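Local coordinates for amine oxidase (Emericella nidulans, PDB 3PGB), which probably oxidises primary amines, using a copper ion and a topaquinone cofactor formed from one of its own tyrosines, at residues Y411-L416 and H439-S444; T474-S479 and M487-F492; P394-V399 and Y507-Y512. All coordinates share one frame; numbering follows the deposited sequence.

Interaction 1 (Y411-L416 and H439-S444); sequences YAFELL and HTHVDS
The rings of F413 and H441 meet as an offset edge-to-face pair: the phenyl edge is turned to the imidazole face, with the planes 81° apart and the centroids separated by 5.3 Å. Contact is closest where CD1 of F413 comes within 3.5 Å of CE1 of H441. F413 also serves this imidazole face with its backbone, CA standing 4.2 Å from the ring centroid in a CH-pi contact, while CA of Y411 lies over the centre of one face of the phenyl. CZ of F413 in turn lies at the edge of the Y411 ring, in its plane. A hydrogen bond from NE2 of H441 to the carbonyl of P410 restrains the rotation of the imidazole.

Beyond the rings one backbone hydrogen bond joins the segments, nearly straight (172°), from L415 N to D443 O over 3.0 Å. A412 centres an inverse gamma turn, and D443, with positive phi, marks a corner that S444 OG braces from within by bonding H441 O and T430. The extended E414 side chain packs on the V442 carbonyl and brings OE2 to 4.0 Å from OD1 of D443; this like-charged pair is presumably eased by the bonds of E414 OE1 to G775 N and of D443 OD1 to K417.

The 411-416 loop thus lies against strand 437-451 where strands 426-434, 464-479 and 776-781 gather, and S460 of the second subunit packs on F413.

Interaction 2 (T474-S479 and M487-F492); sequences TLRSVS and MFSYNF
R476 and M487 meet at the closely packed end of this strand pair, where the thioether bends over the guanidinium and places SD above one face, 3.9 Å from NE. CG of M487 also lies 3.7 Å from CG2 of V478, making a tight apolar patch. Beside it, OG of S489 receives NE of R476 at 2.8 Å and, weakly, NH2 as well. The bend of the arginine at chi3 (-60°) starts the turn of NE toward the serine, while NH1 reaches the carbonyl of D420 and that of D453 in the second subunit.

The other end of the same face is looser and more polar, although still buried. There the T474 hydroxyl donates to OD1 of N491 at 2.9 Å, nearly along the C=O axis. A water modelled beside that oxygen lies unusually close to it, and its position is doubtful.

Two hydrogen-bonded pairs hold the backbones together: L475 with Y490 and S477 with F488. Y490 N to L475 O is the straighter of the two bonds in its pair, 2.8 Å long at 171°. On the other face of the sheet, with L475 and S477, F488 and Y490 pack on strand 532-542.

Such antiparallel pairing is that of a beta hairpin, here in the beta supersandwich of copper amine oxidases, and the turn joining strands 464-479 and 486-492 contains Y484, the precursor of the topaquinone.

Interaction 3 (P394-V399 and Y507-Y512); sequences PVQSSV and YIQSAY
Q396 and A511 bring the two backbones nearest, with their CA atoms 6.7 Å apart, in the catalytic domain whose beta supersandwich defines the copper amine oxidase fold. Residues 394-398 form a single short helix between strands 374-389 and 400-402, which pair with each other in antiparallel fashion. Within it OG of S398 donates to the carbonyl oxygen of P394, four residues earlier, over 2.6 Å, and also bonds with NE1 of W228. The other segment runs extended from Y507 until A511 and Y512 enter a small three-stranded antiparallel sheet, where A511 bonds to S528. No backbone hydrogen bond crosses between the segments, and side chains make the connection.

Q396 does most of this work. Its CG sits beside the backbone N (chi1 -78°), which sets it 3.7 Å from CB of A511. The chain then bends at chi2, and CD passes 3.4 Å from the carbonyl oxygen of S510. That carbonyl and OE1 of Q396 are both acceptors and do not bond; OE1 is instead satisfied by the hydroxyl of S530. With OE1 held there, NE2 faces Q509 and donates to its OE1 at 2.9 Å. The acceptor lies in the amide plane of Q396, and the donor falls on a lone pair of the Q509 carbonyl, although the two amide planes are 66° apart.

The remaining end of Q509, NE2, is held by the hydroxyl of Y401, so both amides are oriented at each end. This buried polar chain runs close to the metal site: the Q509 side chain is about 8 Å from the copper ion. Just after the helix, V399 and Q509 reach toward each other, tip to tip, with the methyl CG2 of V399 at 3.7 Å from OE1 of Q509.

All three contacts are buried, and their chemistry follows their place in the fold. Interaction 2 is regular strand pairing and lies nearest the centre of the chain. Interaction 1 packs a loop against the turning part of strand 437-451, a neighbour of strand 464-479, and the two touch directly where CD2 of L415 meets CB of V478 at 3.8 Å. Interaction 3 stands apart, with its centre about 28 Å from either of the others, and replaces backbone pairing by an amide-to-amide bond near the copper. It joins parts more than a hundred residues apart in sequence, whereas interaction 2 spans only a hairpin turn. Each contact has residues that reach the second subunit.

Interaction 1 (Y411-L416 and H439-S444)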
loop_
_atom_site.group_PDB
_atom_site.type_symbol
_atom_site.label_atom_id
_atom_site.label_comp_id
_atom_site.label_asym_id
_atom_site.label_seq_id
_atom_site.Cartn_x
_atom_site.Cartn_y
_atom_site.Cartn_z
ATOM N N TYR A 411 -15.524 1.903 -22.610
ATOM C CA TYR A 411 -14.974 3.144 -22.080
ATOM C C TYR A 411 -13.508 2.998 -21.682
ATOM O O TYR A 411 -13.012 3.753 -20.855
ATOM C CB TYR A 411 -15.822 3.617 -20.900
ATOM C CG TYR A 411 -17.293 3.641 -21.227
ATOM C CD1 TYR A 411 -17.832 4.646 -22.023
ATOM C CD2 TYR A 411 -18.143 2.646 -20.767
ATOM C CE1 TYR A 411 -19.179 4.666 -22.343
ATOM C CE2 TYR A 411 -19.494 2.653 -21.079
ATOM C CZ TYR A 411 -20.004 3.668 -21.866
ATOM O OH TYR A 411 -21.339 3.690 -22.177
ATOM N N ALA A 412 -12.822 2.032 -22.285
ATOM C CA ALA A 412 -11.377 1.892 -22.121
ATOM C C ALA A 412 -10.671 2.778 -23.160
ATOM O O ALA A 412 -10.006 2.278 -24.065
ATOM C CB ALA A 412 -10.962 0.435 -22.271
ATOM N N PHE A 413 -10.821 4.093 -23.008
ATOM C CA PHE A 413 -10.364 5.060 -24.003
ATOM C C PHE A 413 -8.842 5.098 -24.151
ATOM O O PHE A 413 -8.111 4.548 -23.337
ATOM C CB PHE A 413 -10.849 6.465 -23.641
ATOM C CG PHE A 413 -12.344 6.612 -23.625
ATOM C CD1 PHE A 413 -13.104 6.272 -24.737
ATOM C CD2 PHE A 413 -12.992 7.116 -22.502
ATOM C CE1 PHE A 413 -14.488 6.423 -24.725
ATOM C CE2 PHE A 413 -14.375 7.271 -22.483
ATOM C CZ PHE A 413 -15.123 6.926 -23.590
ATOM N N GLU A 414 -8.376 5.761 -25.206
ATOM C CA GLU A 414 -6.942 5.929 -25.440
ATOM C C GLU A 414 -6.312 6.669 -24.256
ATOM O O GLU A 414 -6.898 7.605 -23.721
ATOM C CB GLU A 414 -6.706 6.692 -26.753
ATOM C CG GLU A 414 -5.240 7.014 -27.078
ATOM C CD GLU A 414 -5.052 7.575 -28.486
ATOM O OE1 GLU A 414 -6.050 8.014 -29.104
ATOM O OE2 GLU A 414 -3.901 7.591 -28.970
ATOM N N LEU A 415 -5.126 6.225 -23.852
ATOM C CA LEU A 415 -4.404 6.818 -22.726
ATOM C C LEU A 415 -3.615 8.045 -23.173
ATOM O O LEU A 415 -3.193 8.131 -24.327
ATOM C CB LEU A 415 -3.450 5.784 -22.124
ATOM C CG LEU A 415 -4.105 4.485 -21.651
ATOM C CD1 LEU A 415 -3.065 3.521 -21.107
ATOM C CD2 LEU A 415 -5.162 4.776 -20.592
ATOM N N LEU A 416 -3.423 9.001 -22.269
ATOM C CA LEU A 416 -2.530 10.121 -22.547
ATOM C C LEU A 416 -1.110 9.652 -22.287
ATOM O O LEU A 416 -0.748 9.334 -21.153
ATOM C CB LEU A 416 -2.858 11.337 -21.682
ATOM C CG LEU A 416 -4.220 12.003 -21.909
ATOM C CD1 LEU A 416 -4.274 13.331 -21.174
ATOM C CD2 LEU A 416 -4.514 12.221 -23.393
ATOM N N HIS A 439 -15.560 -0.667 -32.697
ATOM C CA HIS A 439 -14.921 0.531 -32.203
ATOM C C HIS A 439 -13.561 0.092 -31.696
ATOM O O HIS A 439 -13.477 -0.829 -30.885
ATOM C CB HIS A 439 -15.756 1.130 -31.068
ATOM C CG HIS A 439 -17.081 1.676 -31.509
ATOM N ND1 HIS A 439 -17.431 3.000 -31.350
ATOM C CD2 HIS A 439 -18.136 1.079 -32.114
ATOM C CE1 HIS A 439 -18.646 3.194 -31.833
ATOM N NE2 HIS A 439 -19.096 2.044 -32.302
ATOM N N THR A 440 -12.504 0.725 -32.196
ATOM C CA THR A 440 -11.150 0.466 -31.725
ATOM C C THR A 440 -10.673 1.661 -30.905
ATOM O O THR A 440 -10.716 2.800 -31.372
ATOM C CB THR A 440 -10.175 0.200 -32.897
ATOM O OG1 THR A 440 -10.495 -1.057 -33.509
ATOM C CG2 THR A 440 -8.722 0.161 -32.408
ATOM N N HIS A 441 -10.255 1.386 -29.671
ATOM C CA HIS A 441 -9.602 2.371 -28.821
ATOM C C HIS A 441 -8.103 2.237 -29.029
ATOM O O HIS A 441 -7.483 1.285 -28.544
ATOM C CB HIS A 441 -9.934 2.134 -27.345
ATOM C CG HIS A 441 -11.364 2.398 -26.996
ATOM N ND1 HIS A 441 -12.027 3.543 -27.389
ATOM C CD2 HIS A 441 -12.255 1.672 -26.280
ATOM C CE1 HIS A 441 -13.267 3.508 -26.935
ATOM N NE2 HIS A 441 -13.430 2.386 -26.254
ATOM N N VAL A 442 -7.526 3.189 -29.756
ATOM C CA VAL A 442 -6.114 3.132 -30.098
ATOM C C VAL A 442 -5.288 3.381 -28.851
ATOM O O VAL A 442 -5.577 4.301 -28.103
ATOM C CB VAL A 442 -5.748 4.181 -31.168
ATOM C CG1 VAL A 442 -4.234 4.213 -31.398
ATOM C CG2 VAL A 442 -6.484 3.887 -32.461
ATOM N N ASP A 443 -4.272 2.552 -28.627
ATOM C CA ASP A 443 -3.346 2.749 -27.520
ATOM C C ASP A 443 -4.102 2.957 -26.211
ATOM O O ASP A 443 -3.970 3.992 -25.546
ATOM C CB ASP A 443 -2.419 3.930 -27.810
ATOM C CG ASP A 443 -1.593 3.734 -29.073
ATOM O OD1 ASP A 443 -1.150 4.750 -29.648
ATOM O OD2 ASP A 443 -1.379 2.576 -29.490
ATOM N N SER A 444 -4.906 1.956 -25.866
ATOM C CA SER A 444 -5.685 1.958 -24.632
ATOM C C SER A 444 -5.101 1.016 -23.570
ATOM O O SER A 444 -5.386 1.182 -22.395
ATOM C CB SER A 444 -7.139 1.601 -24.926
ATOM O OG SER A 444 -7.227 0.617 -25.937
#

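Interaction 2 (T474-S479 and M487-F492)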
loop_
_atom_site.group_PDB
_atom_site.type_symbol
_atom_site.label_atom_id
_atom_site.label_comp_id
_atom_site.label_asym_id
_atom_site.label_seq_id
_atom_site.Cartn_x
_atom_site.Cartn_y
_atom_site.Cartn_z
ATOM N N THR A 474 4.533 -3.704 -15.688
ATOM C CA THR A 474 3.131 -3.307 -15.483
ATOM C C THR A 474 2.316 -3.403 -16.765
ATOM O O THR A 474 2.768 -2.980 -17.826
ATOM C CB THR A 474 3.015 -1.837 -14.976
ATOM O OG1 THR A 474 3.594 -1.713 -13.666
ATOM C CG2 THR A 474 1.559 -1.388 -14.931
ATOM N N LEU A 475 1.121 -3.972 -16.661
ATOM C CA LEU A 475 0.133 -3.943 -17.737
ATOM C C LEU A 475 -1.019 -3.124 -17.213
ATOM O O LEU A 475 -1.534 -3.422 -16.134
ATOM C CB LEU A 475 -0.351 -5.353 -18.090
ATOM C CG LEU A 475 -1.593 -5.484 -18.996
ATOM C CD1 LEU A 475 -1.506 -4.590 -20.235
ATOM C CD2 LEU A 475 -1.810 -6.931 -19.414
ATOM N N ARG A 476 -1.426 -2.098 -17.953
ATOM C CA ARG A 476 -2.437 -1.183 -17.441
ATOM C C ARG A 476 -3.551 -0.840 -18.426
ATOM O O ARG A 476 -3.338 -0.740 -19.629
ATOM C CB ARG A 476 -1.765 0.093 -16.952
ATOM C CG ARG A 476 -2.709 1.199 -16.548
ATOM C CD ARG A 476 -1.948 2.328 -15.910
ATOM N NE ARG A 476 -1.226 1.903 -14.712
ATOM C CZ ARG A 476 -0.276 2.617 -14.111
ATOM N NH1 ARG A 476 0.090 3.805 -14.590
ATOM N NH2 ARG A 476 0.319 2.139 -13.021
ATOM N N SER A 477 -4.744 -0.666 -17.863
ATOM C CA SER A 477 -5.914 -0.198 -18.584
ATOM C C SER A 477 -6.612 0.842 -17.719
ATOM O O SER A 477 -6.489 0.823 -16.493
ATOM C CB SER A 477 -6.868 -1.356 -18.866
ATOM O OG SER A 477 -8.102 -0.883 -19.396
ATOM N N VAL A 478 -7.327 1.754 -18.366
ATOM C CA VAL A 478 -8.144 2.723 -17.660
ATOM C C VAL A 478 -9.494 2.811 -18.337
ATOM O O VAL A 478 -9.563 3.136 -19.519
ATOM C CB VAL A 478 -7.512 4.125 -17.663
ATOM C CG1 VAL A 478 -8.455 5.131 -17.001
ATOM C CG2 VAL A 478 -6.158 4.104 -16.963
ATOM N N SER A 479 -10.553 2.508 -17.587
ATOM C CA SER A 479 -11.919 2.671 -18.061
ATOM C C SER A 479 -12.547 3.870 -17.373
ATOM O O SER A 479 -12.403 4.039 -16.163
ATOM C CB SER A 479 -12.748 1.424 -17.779
ATOM O OG SER A 479 -12.441 0.384 -18.681
ATOM N N MET A 487 -8.457 3.110 -12.830
ATOM C CA MET A 487 -7.179 2.744 -13.434
ATOM C C MET A 487 -6.749 1.401 -12.871
ATOM O O MET A 487 -6.467 1.293 -11.683
ATOM C CB MET A 487 -6.117 3.816 -13.148
ATOM C CG MET A 487 -4.696 3.455 -13.612
ATOM S SD MET A 487 -3.456 4.711 -13.194
ATOM C CE MET A 487 -3.611 5.809 -14.609
ATOM N N PHE A 488 -6.708 0.383 -13.727
ATOM C CA PHE A 488 -6.321 -0.964 -13.319
ATOM C C PHE A 488 -4.887 -1.242 -13.723
ATOM O O PHE A 488 -4.483 -0.904 -14.827
ATOM C CB PHE A 488 -7.220 -2.000 -13.978
ATOM C CG PHE A 488 -8.654 -1.874 -13.594
ATOM C CD1 PHE A 488 -9.549 -1.213 -14.416
ATOM C CD2 PHE A 488 -9.112 -2.410 -12.397
ATOM C CE1 PHE A 488 -10.876 -1.091 -14.059
ATOM C CE2 PHE A 488 -10.443 -2.292 -12.033
ATOM C CZ PHE A 488 -11.325 -1.630 -12.866
ATOM N N SER A 489 -4.131 -1.887 -12.840
ATOM C CA SER A 489 -2.731 -2.192 -13.108
ATOM C C SER A 489 -2.382 -3.612 -12.659
ATOM O O SER A 489 -2.735 -4.017 -11.553
ATOM C CB SER A 489 -1.832 -1.183 -12.393
ATOM O OG SER A 489 -2.174 0.149 -12.735
ATOM N N TYR A 490 -1.698 -4.363 -13.526
ATOM C CA TYR A 490 -1.176 -5.679 -13.173
ATOM C C TYR A 490 0.337 -5.608 -13.106
ATOM O O TYR A 490 0.988 -5.336 -14.105
ATOM C CB TYR A 490 -1.613 -6.732 -14.187
ATOM C CG TYR A 490 -3.077 -7.056 -14.073
ATOM C CD1 TYR A 490 -4.015 -6.447 -14.906
ATOM C CD2 TYR A 490 -3.532 -7.941 -13.104
ATOM C CE1 TYR A 490 -5.364 -6.729 -14.786
ATOM C CE2 TYR A 490 -4.877 -8.230 -12.980
ATOM C CZ TYR A 490 -5.786 -7.620 -13.820
ATOM O OH TYR A 490 -7.116 -7.919 -13.688
ATOM N N ASN A 491 0.884 -5.852 -11.920
ATOM C CA ASN A 491 2.316 -5.723 -11.673
ATOM C C ASN A 491 2.988 -7.086 -11.623
ATOM O O ASN A 491 2.410 -8.039 -11.116
ATOM C CB ASN A 491 2.561 -5.032 -10.328
ATOM C CG ASN A 491 2.120 -3.594 -10.323
ATOM O OD1 ASN A 491 2.376 -2.855 -11.276
ATOM N ND2 ASN A 491 1.463 -3.177 -9.249
ATOM N N PHE A 492 4.222 -7.159 -12.111
ATOM C CA PHE A 492 5.041 -8.357 -11.981
ATOM C C PHE A 492 6.430 -7.960 -11.509
ATOM O O PHE A 492 7.033 -7.063 -12.080
ATOM C CB PHE A 492 5.128 -9.084 -13.318
ATOM C CG PHE A 492 3.793 -9.405 -13.912
ATOM C CD1 PHE A 492 3.127 -8.475 -14.688
ATOM C CD2 PHE A 492 3.197 -10.629 -13.679
ATOM C CE1 PHE A 492 1.888 -8.759 -15.224
ATOM C CE2 PHE A 492 1.959 -10.926 -14.220
ATOM C CZ PHE A 492 1.306 -9.988 -14.994
HETATM O O HOH W 1 1.689 -0.518 -11.625
#

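Interaction 3 (P394-V399 and Y507-Y512)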
loop_
_atom_site.group_PDB
_atom_site.type_symbol
_atom_site.label_atom_id
_atom_site.label_comp_id
_atom_site.label_asym_id
_atom_site.label_seq_id
_atom_site.Cartn_x
_atom_site.Cartn_y
_atom_site.Cartn_z
ATOM N N PRO A 394 -33.925 9.597 -1.628
ATOM C CA PRO A 394 -34.229 8.304 -2.239
ATOM C C PRO A 394 -33.387 7.938 -3.457
ATOM O O PRO A 394 -33.213 6.755 -3.744
ATOM C CB PRO A 394 -35.686 8.464 -2.672
ATOM C CG PRO A 394 -35.831 9.916 -2.952
ATOM C CD PRO A 394 -34.927 10.621 -1.984
ATOM N N VAL A 395 -32.897 8.932 -4.188
ATOM C CA VAL A 395 -32.087 8.656 -5.366
ATOM C C VAL A 395 -30.726 8.095 -4.944
ATOM O O VAL A 395 -30.354 6.981 -5.338
ATOM C CB VAL A 395 -31.927 9.909 -6.253
ATOM C CG1 VAL A 395 -30.727 9.764 -7.202
ATOM C CG2 VAL A 395 -33.223 10.165 -7.035
ATOM N N GLN A 396 -30.004 8.855 -4.131
ATOM C CA GLN A 396 -28.694 8.424 -3.645
ATOM C C GLN A 396 -28.777 7.208 -2.745
ATOM O O GLN A 396 -27.865 6.380 -2.753
ATOM C CB GLN A 396 -27.970 9.556 -2.908
ATOM C CG GLN A 396 -27.340 10.568 -3.831
ATOM C CD GLN A 396 -26.262 9.957 -4.685
ATOM O OE1 GLN A 396 -25.156 9.700 -4.213
ATOM N NE2 GLN A 396 -26.584 9.705 -5.951
ATOM N N SER A 397 -29.860 7.095 -1.979
ATOM C CA SER A 397 -30.086 5.906 -1.149
ATOM C C SER A 397 -30.196 4.634 -1.992
ATOM O O SER A 397 -29.779 3.565 -1.568
ATOM C CB SER A 397 -31.346 6.070 -0.292
ATOM O OG SER A 397 -31.608 4.907 0.474
ATOM N N SER A 398 -30.742 4.767 -3.193
ATOM C CA SER A 398 -31.069 3.618 -4.030
ATOM C C SER A 398 -29.985 3.232 -5.024
ATOM O O SER A 398 -30.072 2.163 -5.617
ATOM C CB SER A 398 -32.359 3.897 -4.800
ATOM O OG SER A 398 -33.436 4.174 -3.918
ATOM N N VAL A 399 -28.983 4.085 -5.240
ATOM C CA VAL A 399 -27.955 3.776 -6.238
ATOM C C VAL A 399 -27.053 2.628 -5.778
ATOM O O VAL A 399 -26.469 2.667 -4.694
ATOM C CB VAL A 399 -27.083 4.997 -6.611
ATOM C CG1 VAL A 399 -25.910 4.562 -7.471
ATOM C CG2 VAL A 399 -27.898 6.031 -7.358
ATOM N N TYR A 507 -15.027 12.290 -11.350
ATOM C CA TYR A 507 -16.045 13.028 -10.611
ATOM C C TYR A 507 -16.815 12.117 -9.684
ATOM O O TYR A 507 -17.171 11.001 -10.051
ATOM C CB TYR A 507 -17.025 13.696 -11.573
ATOM C CG TYR A 507 -16.503 14.971 -12.171
ATOM C CD1 TYR A 507 -15.850 14.972 -13.392
ATOM C CD2 TYR A 507 -16.658 16.178 -11.514
ATOM C CE1 TYR A 507 -15.365 16.140 -13.941
ATOM C CE2 TYR A 507 -16.183 17.351 -12.058
ATOM C CZ TYR A 507 -15.533 17.323 -13.274
ATOM O OH TYR A 507 -15.049 18.482 -13.831
ATOM N N ILE A 508 -17.084 12.596 -8.479
ATOM C CA ILE A 508 -17.930 11.864 -7.565
ATOM C C ILE A 508 -19.383 12.051 -8.000
ATOM O O ILE A 508 -19.719 13.046 -8.644
ATOM C CB ILE A 508 -17.720 12.307 -6.090
ATOM C CG1 ILE A 508 -18.241 13.726 -5.840
ATOM C CG2 ILE A 508 -16.248 12.196 -5.713
ATOM C CD1 ILE A 508 -18.195 14.151 -4.364
ATOM N N GLN A 509 -20.236 11.085 -7.677
ATOM C CA GLN A 509 -21.664 11.287 -7.832
ATOM C C GLN A 509 -22.169 11.897 -6.543
ATOM O O GLN A 509 -22.254 11.232 -5.505
ATOM C CB GLN A 509 -22.415 10.006 -8.163
ATOM C CG GLN A 509 -23.840 10.304 -8.578
ATOM C CD GLN A 509 -24.564 9.094 -9.074
ATOM O OE1 GLN A 509 -25.402 8.535 -8.371
ATOM N NE2 GLN A 509 -24.247 8.669 -10.288
ATOM N N SER A 510 -22.511 13.176 -6.642
ATOM C CA SER A 510 -22.776 14.032 -5.499
ATOM C C SER A 510 -24.152 13.765 -4.904
ATOM O O SER A 510 -24.908 12.942 -5.413
ATOM C CB SER A 510 -22.674 15.483 -5.965
ATOM O OG SER A 510 -22.810 16.394 -4.905
ATOM N N ALA A 511 -24.458 14.453 -3.809
ATOM C CA ALA A 511 -25.780 14.409 -3.191
ATOM C C ALA A 511 -26.151 15.810 -2.728
ATOM O O ALA A 511 -25.277 16.583 -2.335
ATOM C CB ALA A 511 -25.786 13.445 -2.016
ATOM N N TYR A 512 -27.439 16.141 -2.787
ATOM C CA TYR A 512 -27.916 17.443 -2.318
ATOM C C TYR A 512 -27.729 17.530 -0.811
ATOM O O TYR A 512 -27.930 16.547 -0.097
ATOM C CB TYR A 512 -29.387 17.663 -2.694
ATOM C CG TYR A 512 -29.825 19.113 -2.627
ATOM C CD1 TYR A 512 -29.331 20.054 -3.532
ATOM C CD2 TYR A 512 -30.734 19.541 -1.671
ATOM C CE1 TYR A 512 -29.729 21.386 -3.479
ATOM C CE2 TYR A 512 -31.136 20.866 -1.603
ATOM C CZ TYR A 512 -30.635 21.781 -2.513
ATOM O OH TYR A 512 -31.039 23.086 -2.442
#